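Local coordinates for protein hypothetical sugar kinase (Cytophaga hutchinsonii, PDB 3R8E) that probably phosphorylates a sugar substrate, as a putative kinase of the ROK family with a ribonuclease H-like fold, at residues Thr246-Gly249 / Glu250-Asn254. Residues are numbered along the deposited sequence; the frame is centred on the assembly and turned at random.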
ATOM      1  N   THR A 246      19.045   2.197   3.878  1.00 22.59           N
ATOM      2  CA  THR A 246      18.132   2.767   4.877  1.00 22.34           C
ATOM      3  C   THR A 246      16.901   3.371   4.187  1.00 24.04           C
ATOM      4  O   THR A 246      15.777   3.103   4.621  1.00 22.62           O
ATOM      5  CB  THR A 246      18.853   3.813   5.744  1.00 29.88           C
ATOM      6  OG1 THR A 246      19.967   3.198   6.387  1.00 27.53           O
ATOM      7  CG2 THR A 246      17.934   4.443   6.797  1.00 28.70           C
ATOM      8  N   ILE A 247      17.111   4.160   3.102  1.00 20.28           N
ATOM      9  CA  ILE A 247      16.022   4.799   2.351  1.00 19.43           C
ATOM     10  C   ILE A 247      15.083   3.731   1.759  1.00 20.58           C
ATOM     11  O   ILE A 247      13.871   3.846   1.938  1.00 19.31           O
ATOM     12  CB  ILE A 247      16.545   5.780   1.258  1.00 23.40           C
ATOM     13  CG1 ILE A 247      17.372   6.929   1.888  1.00 25.51           C
ATOM     14  CG2 ILE A 247      15.381   6.342   0.407  1.00 23.66           C
ATOM     15  CD1 ILE A 247      18.320   7.655   0.915  1.00 34.71           C
ATOM     16  N   ILE A 248      15.630   2.685   1.090  1.00 17.40           N
ATOM     17  CA  ILE A 248      14.800   1.623   0.489  1.00 16.71           C
ATOM     18  C   ILE A 248      14.008   0.897   1.595  1.00 19.41           C
ATOM     19  O   ILE A 248      12.802   0.673   1.437  1.00 18.23           O
ATOM     20  CB  ILE A 248      15.626   0.627  -0.380  1.00 19.74           C
ATOM     21  CG1 ILE A 248      16.355   1.361  -1.539  1.00 20.82           C
ATOM     22  CG2 ILE A 248      14.732  -0.493  -0.948  1.00 20.21           C
ATOM     23  CD1 ILE A 248      17.480   0.521  -2.207  1.00 24.52           C
ATOM     24  N   GLY A 249      14.685   0.578   2.701  1.00 17.82           N
ATOM     25  CA  GLY A 249      14.071  -0.085   3.849  1.00 17.22           C
ATOM     26  C   GLY A 249      12.919   0.703   4.448  1.00 19.94           C
ATOM     27  O   GLY A 249      11.868   0.129   4.746  1.00 18.12           O
ATOM     28  N   GLU A 250      13.086   2.040   4.570  1.00 17.44           N
ATOM     29  CA  GLU A 250      12.046   2.922   5.103  1.00 17.33           C
ATOM     30  C   GLU A 250      10.799   2.928   4.211  1.00 19.62           C
ATOM     31  O   GLU A 250       9.689   2.923   4.744  1.00 19.19           O
ATOM     32  CB  GLU A 250      12.569   4.339   5.299  1.00 19.65           C
ATOM     33  CG  GLU A 250      13.408   4.490   6.553  1.00 27.06           C
ATOM     34  CD  GLU A 250      13.960   5.879   6.794  1.00 37.42           C
ATOM     35  OE1 GLU A 250      13.782   6.766   5.926  1.00 31.40           O
ATOM     36  OE2 GLU A 250      14.575   6.081   7.864  1.00 30.33           O
ATOM     37  N   SER A 251      10.967   2.882   2.868  1.00 15.98           N
ATOM     38  CA  SER A 251       9.810   2.809   1.964  1.00 14.69           C
ATOM     39  C   SER A 251       9.177   1.412   2.006  1.00 16.60           C
ATOM     40  O   SER A 251       7.948   1.297   1.954  1.00 14.15           O
ATOM     41  CB  SER A 251      10.193   3.192   0.540  1.00 18.27           C
ATOM     42  OG  SER A 251      10.182   4.605   0.416  1.00 23.29           O
ATOM     43  N   LEU A 252      10.002   0.354   2.152  1.00 14.01           N
ATOM     44  CA  LEU A 252       9.486  -1.015   2.265  1.00 13.44           C
ATOM     45  C   LEU A 252       8.665  -1.178   3.551  1.00 17.19           C
ATOM     46  O   LEU A 252       7.671  -1.893   3.525  1.00 15.82           O
ATOM     47  CB  LEU A 252      10.603  -2.074   2.176  1.00 13.55           C
ATOM     48  CG  LEU A 252      11.072  -2.393   0.745  1.00 16.94           C
ATOM     49  CD1 LEU A 252      12.428  -3.087   0.748  1.00 16.72           C
ATOM     50  CD2 LEU A 252      10.032  -3.223  -0.021  1.00 19.17           C
ATOM     51  N   VAL A 253       9.026  -0.457   4.644  1.00 14.69           N
ATOM     52  CA  VAL A 253       8.238  -0.465   5.893  1.00 14.51           C
ATOM     53  C   VAL A 253       6.799  -0.035   5.566  1.00 16.93           C
ATOM     54  O   VAL A 253       5.841  -0.700   5.972  1.00 15.73           O
ATOM     55  CB  VAL A 253       8.878   0.439   6.984  1.00 18.50           C
ATOM     56  CG1 VAL A 253       7.873   0.796   8.089  1.00 17.90           C
ATOM     57  CG2 VAL A 253      10.123  -0.223   7.575  1.00 18.73           C
ATOM     58  N   ASN A 254       6.658   1.052   4.784  1.00 14.33           N
ATOM     59  CA  ASN A 254       5.344   1.566   4.394  1.00 12.92           C
ATOM     60  C   ASN A 254       4.584   0.605   3.481  1.00 16.04           C
ATOM     61  O   ASN A 254       3.378   0.443   3.670  1.00 14.83           O
ATOM     62  CB  ASN A 254       5.468   2.939   3.735  1.00 14.36           C
ATOM     63  CG  ASN A 254       5.791   4.032   4.712  1.00 26.81           C
ATOM     64  OD1 ASN A 254       5.692   3.850   5.925  1.00 21.49           O
ATOM     65  ND2 ASN A 254       6.185   5.193   4.208  1.00 22.17           N
TER
HETATM   66  O   HOH W   1      12.198   5.839   1.723  1.00 24.59           O
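Ile248 and Leu252 lie side by side one turn apart on the helix 235-259, and they form its tightly packed, buried face. With CG2 of Ile248 anti to the backbone N, that branch runs along the helix and meets CD1 of Leu252 at 3.9 Å. Both side chains press on Leu150 of strand 147-152, the central strand of its sheet, and on Leu281 of helix 274-288, so this ridge joins helix to sheet and helix to helix. Val253 stands on another side, one turn on from Gly249, its CG2 3.3 Å from the O of Gly249; it packs on His288 and on Leu181 of the second subunit.

The side of Thr246 and Glu250 is partly exposed and polar. CG2 of Thr246 is 3.9 Å from OE2 of Glu250, whose chain is extended beyond CG (chi2 180°) and runs alongside the threonine. The stronger partners lie elsewhere: Thr246 OG1 bonds to the O of Ala242, and Glu250 OE1 to OG1 of Thr183. Leu181 of the second subunit also packs on Glu250.

Between the two faces, the O of Ile247 accepts two bonds. The N of Ser251 reaches it at 3.2 Å, and a water donates to it at 2.6 Å while also bonding OG of Ser251 at 2.7 Å. The chemistry thus implies a helix with an apolar side built into the fold's core, a polar side satisfied by a backbone carbonyl and a threonine hydroxyl beside the second subunit, and a buried water bridging carbonyl and serine between them.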